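Local coordinates for protein endo-1,4-beta-xylanase (Pseudoalteromonas haloplanktis, PDB 2B4F) that hydrolyses the beta-1,4 linkages of xylan as a cold-adapted family 8 glycoside hydrolase, and may also act on cellulose-type beta-glucans, at residues A[123-128]-A[135-140]; A[202-207]-A[233-238]; A[245-250]-A[329-334]. The protein carries 1 engineered substitution. All blocks are in the same frame, centred on the assembly; numbering follows the deposited sequence.

Three loops follow one another along the chain, and none nests in or crosses another. Contact 1 (123-128 with 135-140) closes the shortest, a beta hairpin at one end of the five-stranded antiparallel sheet. Contact 2 (202-207 with 233-238) closes a largely helical loop, tying the entry into helix 206-215 to the next helix, 219-243. Contact 3 (245-250 with 329-334) spans the longest, bringing the loop after helix 219-243 onto the turn of a small hairpin. Contacts 1 and 2 do not touch, their nearest atoms being about 8 Å apart, but both reach the xylose of chain D; contact 3 holds a separate glycan site.

Contact 1 of 3, residues A[123-128]-A[135-140]; sequences AWKLKL and YKVDEG. With XYP (beta-D-xylopyranose), chain B; XYP (beta-D-xylopyranose), chain C; XYP (beta-D-xylopyranose), chain D.
Two consecutive amides converge on a single carbonyl: Val137 N and Asp138 N both donate to Lys125 O, at 2.8 and 3.2 Å. This is a beta bulge, since Lys125 pairs with Asp138 but Leu126 with Lys136, and Val137 is the extra residue. Its CB turns toward the facing strand, where CG1 rests on Lys125 CD and Val137 CG2 meets Lys127 CG at 3.7 Å. Lys127 and Tyr135 form an antiparallel hydrogen-bonded pair. A chi1 of 73°, placing CG between backbone N and carbonyl carbon, lays the Tyr135 ring alongside the lysine chain, with Tyr135 CE1 3.7 Å from Lys127 CB. The two strands make the last hairpin of the five-stranded sheet, 134-136 being an outermost strand. On the other face, Leu126 CD1 packs on Lys136 CG at 3.8 Å, while Phe102 and Tyr106 of helix 93-107 touch Leu126. At the sugar end, Trp124 NE1 donates to Asp138 OD2 at 2.9 Å; this oxygen lies near the indole plane, but the carboxylate is turned 72° from the ring and is met from above. OD2 of Asp138 also accepts from O2 of the chain C xylose at 3.0 Å. Asp138 OD1 takes Gly140 N in an Asx turn, so bonds at both oxygens limit the carboxylate's rotation. One Trp124 face meets the glycan, with C1 of the chain B xylose over its centre and Lys125 CB over the opposite face.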
loop_
_atom_site.group_PDB
_atom_site.type_symbol
_atom_site.label_atom_id
_atom_site.label_comp_id
_atom_site.label_asym_id
_atom_site.label_seq_id
_atom_site.Cartn_x
_atom_site.Cartn_y
_atom_site.Cartn_z
ATOM N N ALA A 123 -14.006 9.151 -2.686
ATOM C CA ALA A 123 -13.609 10.324 -1.890
ATOM C C ALA A 123 -12.547 9.953 -0.852
ATOM O O ALA A 123 -12.796 9.104 0.009
ATOM C CB ALA A 123 -14.817 10.919 -1.211
ATOM N N TRP A 124 -11.360 10.557 -0.941
ATOM C CA TRP A 124 -10.231 10.060 -0.172
ATOM C C TRP A 124 -10.311 10.348 1.306
ATOM O O TRP A 124 -9.678 9.639 2.093
ATOM C CB TRP A 124 -8.897 10.507 -0.731
ATOM C CG TRP A 124 -8.406 11.849 -0.322
ATOM C CD1 TRP A 124 -8.675 13.047 -0.938
ATOM C CD2 TRP A 124 -7.504 12.147 0.752
ATOM N NE1 TRP A 124 -8.008 14.063 -0.293
ATOM C CE2 TRP A 124 -7.283 13.542 0.744
ATOM C CE3 TRP A 124 -6.855 11.375 1.725
ATOM C CZ2 TRP A 124 -6.440 14.179 1.664
ATOM C CZ3 TRP A 124 -6.024 11.999 2.625
ATOM C CH2 TRP A 124 -5.828 13.396 2.595
ATOM N N LYS A 125 -11.034 11.406 1.669
ATOM C CA LYS A 125 -11.106 11.841 3.057
ATOM C C LYS A 125 -12.535 12.150 3.478
ATOM O O LYS A 125 -13.169 13.081 2.938
ATOM C CB LYS A 125 -10.227 13.080 3.270
ATOM C CG LYS A 125 -10.150 13.508 4.723
ATOM C CD LYS A 125 -9.449 14.853 4.935
ATOM C CE LYS A 125 -7.929 14.743 4.915
ATOM N NZ LYS A 125 -7.242 16.093 5.192
ATOM N N LEU A 126 -13.003 11.377 4.461
ATOM C CA LEU A 126 -14.277 11.556 5.138
ATOM C C LEU A 126 -14.053 11.899 6.606
ATOM O O LEU A 126 -13.006 11.627 7.177
ATOM C CB LEU A 126 -15.103 10.257 5.069
ATOM C CG LEU A 126 -15.989 9.931 3.855
ATOM C CD1 LEU A 126 -15.364 10.222 2.534
ATOM C CD2 LEU A 126 -16.386 8.461 3.927
ATOM N N LYS A 127 -15.058 12.500 7.213
ATOM C CA LYS A 127 -15.104 12.690 8.651
ATOM C C LYS A 127 -16.525 12.476 9.130
ATOM O O LYS A 127 -17.475 12.493 8.336
ATOM C CB LYS A 127 -14.658 14.103 9.039
ATOM C CG LYS A 127 -13.177 14.313 9.018
ATOM C CD LYS A 127 -12.813 15.739 9.430
ATOM C CE LYS A 127 -11.322 15.860 9.661
ATOM N NZ LYS A 127 -10.891 17.220 10.115
ATOM N N LEU A 128 -16.679 12.285 10.432
ATOM C CA LEU A 128 -17.975 12.357 11.057
ATOM C C LEU A 128 -18.228 13.808 11.462
ATOM O O LEU A 128 -17.365 14.460 12.034
ATOM C CB LEU A 128 -18.044 11.412 12.248
ATOM C CG LEU A 128 -17.730 9.929 11.997
ATOM C CD1 LEU A 128 -18.178 9.103 13.170
ATOM C CD2 LEU A 128 -18.361 9.379 10.734
ATOM N N TYR A 135 -19.537 12.413 6.218
ATOM C CA TYR A 135 -19.588 13.320 5.075
ATOM C C TYR A 135 -18.216 13.367 4.452
ATOM O O TYR A 135 -17.219 13.008 5.078
ATOM C CB TYR A 135 -20.050 14.735 5.478
ATOM C CG TYR A 135 -18.995 15.514 6.241
ATOM C CD1 TYR A 135 -18.789 15.298 7.602
ATOM C CD2 TYR A 135 -18.199 16.463 5.606
ATOM C CE1 TYR A 135 -17.798 16.006 8.311
ATOM C CE2 TYR A 135 -17.225 17.165 6.298
ATOM C CZ TYR A 135 -17.030 16.937 7.653
ATOM O OH TYR A 135 -16.060 17.642 8.338
ATOM N N LYS A 136 -18.171 13.832 3.216
ATOM C CA LYS A 136 -16.948 13.869 2.440
ATOM C C LYS A 136 -16.272 15.216 2.648
ATOM O O LYS A 136 -16.872 16.260 2.396
ATOM C CB LYS A 136 -17.267 13.662 0.953
ATOM C CG LYS A 136 -17.871 12.300 0.658
ATOM C CD LYS A 136 -18.358 12.161 -0.795
ATOM C CE LYS A 136 -18.901 10.773 -1.049
ATOM N NZ LYS A 136 -20.178 10.513 -0.295
ATOM N N VAL A 137 -15.041 15.187 3.128
ATOM C CA VAL A 137 -14.233 16.400 3.287
ATOM C C VAL A 137 -13.624 16.776 1.945
ATOM O O VAL A 137 -13.704 17.930 1.514
ATOM C CB VAL A 137 -13.122 16.193 4.350
ATOM C CG1 VAL A 137 -12.233 17.454 4.495
ATOM C CG2 VAL A 137 -13.729 15.808 5.686
ATOM N N ASP A 138 -13.016 15.801 1.286
ATOM C CA ASP A 138 -12.504 15.972 -0.070
ATOM C C ASP A 138 -13.037 14.813 -0.918
ATOM O O ASP A 138 -12.790 13.628 -0.619
ATOM C CB ASP A 138 -10.977 16.010 -0.029
ATOM C CG ASP A 138 -10.343 16.275 -1.370
ATOM O OD1 ASP A 138 -11.017 16.342 -2.422
ATOM O OD2 ASP A 138 -9.120 16.446 -1.460
ATOM N N GLU A 139 -13.800 15.162 -1.952
ATOM C CA GLU A 139 -14.371 14.187 -2.881
ATOM C C GLU A 139 -13.357 13.638 -3.894
ATOM O O GLU A 139 -13.635 12.638 -4.541
ATOM C CB GLU A 139 -15.527 14.804 -3.675
ATOM C CG GLU A 139 -16.711 15.273 -2.848
ATOM C CD GLU A 139 -17.836 15.836 -3.723
ATOM O OE1 GLU A 139 -17.529 16.517 -4.706
ATOM O OE2 GLU A 139 -19.012 15.576 -3.435
ATOM N N GLY A 140 -12.231 14.320 -4.061
ATOM C CA GLY A 140 -11.145 13.848 -4.908
ATOM C C GLY A 140 -10.625 12.483 -4.452
ATOM O O GLY A 140 -10.682 12.168 -3.253
HETATM C C1 XYP B . -3.828 12.565 -1.115
HETATM C C2 XYP B . -3.098 13.894 -0.994
HETATM C C3 XYP B . -3.904 15.107 -1.521
HETATM C C4 XYP B . -4.706 14.738 -2.772
HETATM C C5 XYP B . -5.399 13.386 -2.635
HETATM O O2 XYP B . -2.690 14.103 0.353
HETATM O O3 XYP B . -3.061 16.225 -1.820
HETATM O O4 XYP B . -5.600 15.703 -2.988
HETATM O O5 XYP B . -4.447 12.406 -2.325
HETATM C C1 XYP C . -5.694 16.266 -4.294
HETATM C C2 XYP C . -7.026 16.982 -4.396
HETATM C C3 XYP C . -7.145 17.685 -5.759
HETATM C C4 XYP C . -5.919 18.576 -6.004
HETATM C C5 XYP C . -4.677 17.701 -5.843
HETATM O O2 XYP C . -8.078 16.049 -4.224
HETATM O O3 XYP C . -8.370 18.380 -5.824
HETATM O O4 XYP C . -5.900 19.175 -7.297
HETATM O O5 XYP C . -4.645 17.119 -4.546
HETATM C C1 XYP D . -1.464 9.509 2.263
HETATM C C2 XYP D . -1.706 8.637 1.051
HETATM C C3 XYP D . -2.014 9.497 -0.179
HETATM C C4 XYP D . -2.969 10.669 0.116
HETATM C C5 XYP D . -2.614 11.351 1.442
HETATM O O2 XYP D . -0.595 7.840 0.691
HETATM O O3 XYP D . -2.502 8.677 -1.240
HETATM O O4 XYP D . -2.820 11.545 -0.973
HETATM O O5 XYP D . -2.533 10.362 2.462
#

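Contact 2 of 3, residues A[202-207]-A[233-238]; sequences SYHIPA and RTLLKN. With XYP (beta-D-xylopyranose), chain D.
Leu235 and His204 cross at about a right angle, the leucine methyl CD1 sitting over the imidazole face. CD1 of Leu235 is 3.7 Å from the centroid of the His204 ring and only 12° off its normal, which defines a CH-pi contact. With CG anti to the backbone N (chi1 178°), Leu235 carries CD1 over the ring. Both ring nitrogens of His204 are tied by hydrogen bonds, ND1 to Ser232 and NE2 to Thr199, which fix the ring's rotation beneath the methyl. A leucine in place of His204 would probably leave Ser232 and Thr199 without these partners and Leu235 without a flat face to rest on. Nearer the backbone, Leu236 CD1 lies 3.9 Å from His204 CB and also touches Pro206 CG, at 4.0 Å. The family 8 fold is an (alpha/alpha)6 barrel, and the contact joins the start of helix 206-215, where Ile205 is the N-cap and Pro206 the first residue, to the following helix, 219-243. Pro206 and Arg233 cross at a slant. Pro206 CB stands over one face of the guanidinium group, toward its rim, and is 3.5 Å from Arg233 CG. Asp210 pairs with NH2 and Asp292 with NE, two salt bridges that limit the turning of the guanidinium against the proline. Tyr203, just before His204, reaches the glycan instead, its OH 2.8 Å from O3 of the chain D xylose.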
loop_
_atom_site.group_PDB
_atom_site.type_symbol
_atom_site.label_atom_id
_atom_site.label_comp_id
_atom_site.label_asym_id
_atom_site.label_seq_id
_atom_site.Cartn_x
_atom_site.Cartn_y
_atom_site.Cartn_z
ATOM N N SER A 202 5.029 5.494 -4.938
ATOM C CA SER A 202 4.416 4.576 -3.968
ATOM C C SER A 202 3.071 3.962 -4.392
ATOM O O SER A 202 2.602 3.010 -3.766
ATOM C CB SER A 202 4.286 5.258 -2.610
ATOM O OG SER A 202 3.180 6.148 -2.551
ATOM N N TYR A 203 2.447 4.507 -5.439
ATOM C CA TYR A 203 1.187 3.984 -5.943
ATOM C C TYR A 203 1.420 2.824 -6.914
ATOM O O TYR A 203 0.471 2.171 -7.336
ATOM C CB TYR A 203 0.391 5.073 -6.670
ATOM C CG TYR A 203 -0.098 6.250 -5.846
ATOM C CD1 TYR A 203 0.237 6.416 -4.479
ATOM C CD2 TYR A 203 -0.915 7.204 -6.433
ATOM C CE1 TYR A 203 -0.219 7.512 -3.753
ATOM C CE2 TYR A 203 -1.408 8.274 -5.712
ATOM C CZ TYR A 203 -1.047 8.439 -4.382
ATOM O OH TYR A 203 -1.524 9.531 -3.699
ATOM N N HIS A 204 2.671 2.593 -7.292
ATOM C CA HIS A 204 2.994 1.617 -8.311
ATOM C C HIS A 204 3.213 0.234 -7.708
ATOM O O HIS A 204 4.124 0.033 -6.925
ATOM C CB HIS A 204 4.224 2.038 -9.085
ATOM C CG HIS A 204 3.954 3.130 -10.062
ATOM N ND1 HIS A 204 3.812 2.894 -11.408
ATOM C CD2 HIS A 204 3.743 4.453 -9.882
ATOM C CE1 HIS A 204 3.533 4.032 -12.018
ATOM N NE2 HIS A 204 3.481 4.994 -11.112
ATOM N N ILE A 205 2.363 -0.715 -8.085
ATOM C CA ILE A 205 2.502 -2.100 -7.626
ATOM C C ILE A 205 2.324 -2.963 -8.859
ATOM O O ILE A 205 1.210 -3.404 -9.179
ATOM C CB ILE A 205 1.458 -2.442 -6.537
ATOM C CG1 ILE A 205 1.417 -1.378 -5.433
ATOM C CG2 ILE A 205 1.796 -3.758 -5.908
ATOM C CD1 ILE A 205 0.024 -0.914 -5.058
ATOM N N PRO A 206 3.396 -3.128 -9.616
ATOM C CA PRO A 206 3.310 -3.794 -10.922
ATOM C C PRO A 206 2.592 -5.157 -10.898
ATOM O O PRO A 206 1.771 -5.436 -11.773
ATOM C CB PRO A 206 4.782 -3.903 -11.337
ATOM C CG PRO A 206 5.443 -2.727 -10.667
ATOM C CD PRO A 206 4.769 -2.650 -9.335
ATOM N N ALA A 207 2.861 -5.974 -9.881
ATOM C CA ALA A 207 2.249 -7.295 -9.787
ATOM C C ALA A 207 0.736 -7.251 -9.689
ATOM O O ALA A 207 0.078 -8.168 -10.155
ATOM C CB ALA A 207 2.827 -8.050 -8.619
ATOM N N ARG A 233 6.725 -1.055 -14.136
ATOM C CA ARG A 233 8.089 -1.509 -13.876
ATOM C C ARG A 233 9.089 -0.554 -14.513
ATOM O O ARG A 233 10.113 -0.257 -13.924
ATOM C CB ARG A 233 8.296 -2.930 -14.390
ATOM C CG ARG A 233 7.523 -3.937 -13.586
ATOM C CD ARG A 233 8.044 -5.351 -13.647
ATOM N NE ARG A 233 7.164 -6.160 -12.834
ATOM C CZ ARG A 233 6.045 -6.710 -13.254
ATOM N NH1 ARG A 233 5.674 -6.659 -14.522
ATOM N NH2 ARG A 233 5.298 -7.364 -12.396
ATOM N N THR A 234 8.777 -0.057 -15.703
ATOM C CA THR A 234 9.648 0.900 -16.382
ATOM C C THR A 234 9.727 2.217 -15.619
ATOM O O THR A 234 10.795 2.788 -15.489
ATOM C CB THR A 234 9.166 1.140 -17.800
ATOM O OG1 THR A 234 9.339 -0.058 -18.562
ATOM C CG2 THR A 234 10.035 2.161 -18.520
ATOM N N LEU A 235 8.594 2.696 -15.124
ATOM C CA LEU A 235 8.559 3.918 -14.328
ATOM C C LEU A 235 9.410 3.741 -13.070
ATOM O O LEU A 235 10.241 4.588 -12.751
ATOM C CB LEU A 235 7.103 4.268 -13.981
ATOM C CG LEU A 235 6.796 5.479 -13.108
ATOM C CD1 LEU A 235 7.087 5.237 -11.658
ATOM C CD2 LEU A 235 7.539 6.686 -13.609
ATOM N N LEU A 236 9.236 2.633 -12.373
ATOM C CA LEU A 236 10.012 2.413 -11.155
ATOM C C LEU A 236 11.512 2.236 -11.480
ATOM O O LEU A 236 12.358 2.779 -10.787
ATOM C CB LEU A 236 9.455 1.241 -10.340
ATOM C CG LEU A 236 8.115 1.441 -9.593
ATOM C CD1 LEU A 236 7.630 0.123 -8.964
ATOM C CD2 LEU A 236 8.185 2.532 -8.526
ATOM N N LYS A 237 11.835 1.506 -12.546
ATOM C CA LYS A 237 13.243 1.334 -12.947
ATOM C C LYS A 237 13.883 2.683 -13.224
ATOM O O LYS A 237 14.974 2.963 -12.757
ATOM C CB LYS A 237 13.362 0.477 -14.206
ATOM C CG LYS A 237 13.363 -0.989 -13.960
ATOM C CD LYS A 237 13.732 -1.794 -15.263
ATOM C CE LYS A 237 12.481 -2.355 -15.919
ATOM N NZ LYS A 237 12.787 -3.268 -17.081
ATOM N N ASN A 238 13.195 3.504 -14.010
ATOM C CA ASN A 238 13.660 4.834 -14.362
ATOM C C ASN A 238 13.826 5.725 -13.128
ATOM O O ASN A 238 14.826 6.427 -12.996
ATOM C CB ASN A 238 12.684 5.505 -15.343
ATOM C CG ASN A 238 12.749 4.924 -16.749
ATOM O OD1 ASN A 238 13.674 4.169 -17.098
ATOM N ND2 ASN A 238 11.756 5.274 -17.568
HETATM C C1 XYP D . -1.464 9.509 2.263
HETATM C C2 XYP D . -1.706 8.637 1.051
HETATM C C3 XYP D . -2.014 9.497 -0.179
HETATM C C4 XYP D . -2.969 10.669 0.116
HETATM C C5 XYP D . -2.614 11.351 1.442
HETATM O O2 XYP D . -0.595 7.840 0.691
HETATM O O3 XYP D . -2.502 8.677 -1.240
HETATM O O4 XYP D . -2.820 11.545 -0.973
HETATM O O5 XYP D . -2.533 10.362 2.462
#

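Contact 3 of 3, residues A[245-250]-A[329-334]; sequences GSPHWN and YSYGGA. With XYP (beta-D-xylopyranose), chain E; XYP (beta-D-xylopyranose), chain F; XYP (beta-D-xylopyranose), chain G.
Water 1 joins His248 to Tyr331: it lies 2.8 Å from His248 ND1, in the imidazole plane, and accepts from Tyr331 N at 3.1 Å. The tyrosine opens the tip of a type I' turn, Ser330 to Gly333, which connects the strands of a beta hairpin, and the loop 245-250 packs on this tip. With CG anti to the carbonyl carbon (chi1 -68°), the Tyr331 ring comes alongside that of His248, nearly parallel to it (26°) but displaced so far that the two hardly overlap, their centroids 5.3 Å apart. Pro247, preceded by a cis peptide bond, directs its carbonyl oxygen at the edge of the tyrosine ring, while Pro247 CB is 3.9 Å from Tyr331 CD1. Gly332 has positive phi, and a CB there would collide with Trp249 CD1 and with the xylose of chain E. Gly332 O accepts from O2 of that xylose at 2.8 Å. Trp249 forms the floor of this glycan site: C1 of the chain E xylose and C4 of the chain F xylose lie over one face, toward the rim, while the backbone at Gly245 and Ser246 backs the opposite face. Asn250 ND2 donates to O3 of a third sugar, the chain G xylose, at 3.0 Å. The amide is held from its other end, where Lys308 NZ bonds OD1 and Gly245 N reaches Asn250 OD1 at 2.9 Å, from 44° above the carbonyl plane.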
loop_
_atom_site.group_PDB
_atom_site.type_symbol
_atom_site.label_atom_id
_atom_site.label_comp_id
_atom_site.label_asym_id
_atom_site.label_seq_id
_atom_site.Cartn_x
_atom_site.Cartn_y
_atom_site.Cartn_z
ATOM N N GLY A 245 22.790 7.531 -6.473
ATOM C CA GLY A 245 23.886 8.443 -6.212
ATOM C C GLY A 245 23.426 9.873 -6.045
ATOM O O GLY A 245 22.266 10.150 -5.716
ATOM N N SER A 246 24.334 10.808 -6.297
ATOM C CA SER A 246 24.035 12.214 -6.115
ATOM C C SER A 246 23.033 12.654 -7.183
ATOM O O SER A 246 23.113 12.165 -8.298
ATOM C CB SER A 246 25.328 13.044 -6.239
ATOM O OG SER A 246 25.060 14.396 -5.925
ATOM N N PRO A 247 22.090 13.551 -6.888
ATOM C CA PRO A 247 21.873 14.165 -5.576
ATOM C C PRO A 247 20.808 13.521 -4.652
ATOM O O PRO A 247 20.642 14.029 -3.556
ATOM C CB PRO A 247 21.376 15.561 -5.977
ATOM C CG PRO A 247 20.553 15.295 -7.224
ATOM C CD PRO A 247 21.173 14.109 -7.896
ATOM N N HIS A 248 20.093 12.480 -5.076
ATOM C CA HIS A 248 18.986 11.933 -4.268
ATOM C C HIS A 248 19.430 10.832 -3.329
ATOM O O HIS A 248 18.714 10.482 -2.385
ATOM C CB HIS A 248 17.850 11.448 -5.179
ATOM C CG HIS A 248 17.225 12.553 -5.971
ATOM N ND1 HIS A 248 16.401 13.497 -5.399
ATOM C CD2 HIS A 248 17.327 12.889 -7.279
ATOM C CE1 HIS A 248 16.006 14.357 -6.323
ATOM N NE2 HIS A 248 16.558 14.015 -7.476
ATOM N N TRP A 249 20.606 10.274 -3.600
ATOM C CA TRP A 249 21.270 9.329 -2.702
ATOM C C TRP A 249 20.420 8.093 -2.345
ATOM O O TRP A 249 20.323 7.689 -1.186
ATOM C CB TRP A 249 21.771 10.072 -1.461
ATOM C CG TRP A 249 22.923 10.937 -1.833
ATOM C CD1 TRP A 249 22.937 12.293 -1.920
ATOM C CD2 TRP A 249 24.227 10.493 -2.246
ATOM N NE1 TRP A 249 24.175 12.727 -2.340
ATOM C CE2 TRP A 249 24.986 11.644 -2.554
ATOM C CE3 TRP A 249 24.834 9.242 -2.371
ATOM C CZ2 TRP A 249 26.333 11.582 -2.973
ATOM C CZ3 TRP A 249 26.180 9.176 -2.812
ATOM C CH2 TRP A 249 26.907 10.344 -3.095
ATOM N N ASN A 250 19.822 7.520 -3.385
ATOM C CA ASN A 250 19.316 6.159 -3.405
ATOM C C ASN A 250 17.973 5.920 -2.707
ATOM O O ASN A 250 17.578 4.787 -2.528
ATOM C CB ASN A 250 20.413 5.214 -2.903
ATOM C CG ASN A 250 21.734 5.472 -3.616
ATOM O OD1 ASN A 250 21.792 5.357 -4.833
ATOM N ND2 ASN A 250 22.771 5.883 -2.876
ATOM N N TYR A 329 13.878 12.270 4.388
ATOM C CA TYR A 329 15.151 12.702 3.810
ATOM C C TYR A 329 14.858 13.503 2.560
ATOM O O TYR A 329 13.862 13.236 1.864
ATOM C CB TYR A 329 16.054 11.509 3.505
ATOM C CG TYR A 329 16.632 10.866 4.748
ATOM C CD1 TYR A 329 15.983 9.812 5.365
ATOM C CD2 TYR A 329 17.818 11.341 5.322
ATOM C CE1 TYR A 329 16.487 9.232 6.508
ATOM C CE2 TYR A 329 18.339 10.762 6.469
ATOM C CZ TYR A 329 17.650 9.716 7.072
ATOM O OH TYR A 329 18.109 9.117 8.211
ATOM N N SER A 330 15.712 14.500 2.294
ATOM C CA SER A 330 15.684 15.259 1.046
ATOM C C SER A 330 17.118 15.423 0.541
ATOM O O SER A 330 17.986 15.942 1.253
ATOM C CB SER A 330 15.068 16.633 1.263
ATOM O OG SER A 330 14.943 17.327 0.036
ATOM N N TYR A 331 17.355 14.965 -0.680
ATOM C CA TYR A 331 18.674 14.992 -1.294
ATOM C C TYR A 331 19.747 14.336 -0.389
ATOM O O TYR A 331 20.893 14.815 -0.310
ATOM C CB TYR A 331 19.068 16.441 -1.613
ATOM C CG TYR A 331 18.291 17.141 -2.688
ATOM C CD1 TYR A 331 18.237 16.625 -3.979
ATOM C CD2 TYR A 331 17.665 18.378 -2.439
ATOM C CE1 TYR A 331 17.563 17.285 -4.974
ATOM C CE2 TYR A 331 16.977 19.043 -3.440
ATOM C CZ TYR A 331 16.946 18.490 -4.705
ATOM O OH TYR A 331 16.310 19.132 -5.716
ATOM N N GLY A 332 19.370 13.249 0.287
ATOM C CA GLY A 332 20.242 12.574 1.246
ATOM C C GLY A 332 20.407 13.195 2.634
ATOM O O GLY A 332 21.125 12.654 3.479
ATOM N N GLY A 333 19.737 14.312 2.889
ATOM C CA GLY A 333 19.854 15.005 4.152
ATOM C C GLY A 333 18.623 14.851 5.034
ATOM O O GLY A 333 17.496 15.034 4.581
ATOM N N ALA A 334 18.864 14.547 6.306
ATOM C CA ALA A 334 17.814 14.356 7.294
ATOM C C ALA A 334 17.069 15.662 7.525
ATOM O O ALA A 334 17.677 16.743 7.608
ATOM C CB ALA A 334 18.428 13.843 8.608
HETATM C C1 XYP E . 25.699 12.367 1.100
HETATM C C2 XYP E . 24.579 12.973 1.900
HETATM C C3 XYP E . 24.059 14.220 1.213
HETATM C C4 XYP E . 25.212 15.201 0.970
HETATM C C5 XYP E . 26.317 14.483 0.199
HETATM O O2 XYP E . 23.515 12.055 2.072
HETATM O O3 XYP E . 23.082 14.800 2.032
HETATM O O4 XYP E . 24.749 16.347 0.273
HETATM O O5 XYP E . 26.689 13.274 0.842
HETATM C C1 XYP F . 26.630 7.241 1.145
HETATM C C2 XYP F . 27.863 8.071 0.865
HETATM C C3 XYP F . 27.692 9.450 1.483
HETATM C C4 XYP F . 26.383 10.095 1.043
HETATM C C5 XYP F . 25.231 9.107 1.230
HETATM O O2 XYP F . 28.978 7.448 1.465
HETATM O O3 XYP F . 28.760 10.334 1.191
HETATM O O4 XYP F . 26.197 11.245 1.848
HETATM O O5 XYP F . 25.501 7.837 0.673
HETATM C C1 XYP G . 25.305 2.248 -0.046
HETATM C C2 XYP G . 24.260 3.355 -0.052
HETATM C C3 XYP G . 24.918 4.711 -0.239
HETATM C C4 XYP G . 26.054 4.898 0.778
HETATM C C5 XYP G . 26.950 3.659 0.834
HETATM O O2 XYP G . 23.318 3.111 -1.073
HETATM O O3 XYP G . 23.964 5.747 -0.112
HETATM O O4 XYP G . 26.785 5.991 0.521
HETATM O O5 XYP G . 26.237 2.442 0.919
HETATM O O HOH W 1 15.598 13.471 -2.689
HETATM O O HOH W 2 16.932 11.599 0.302
#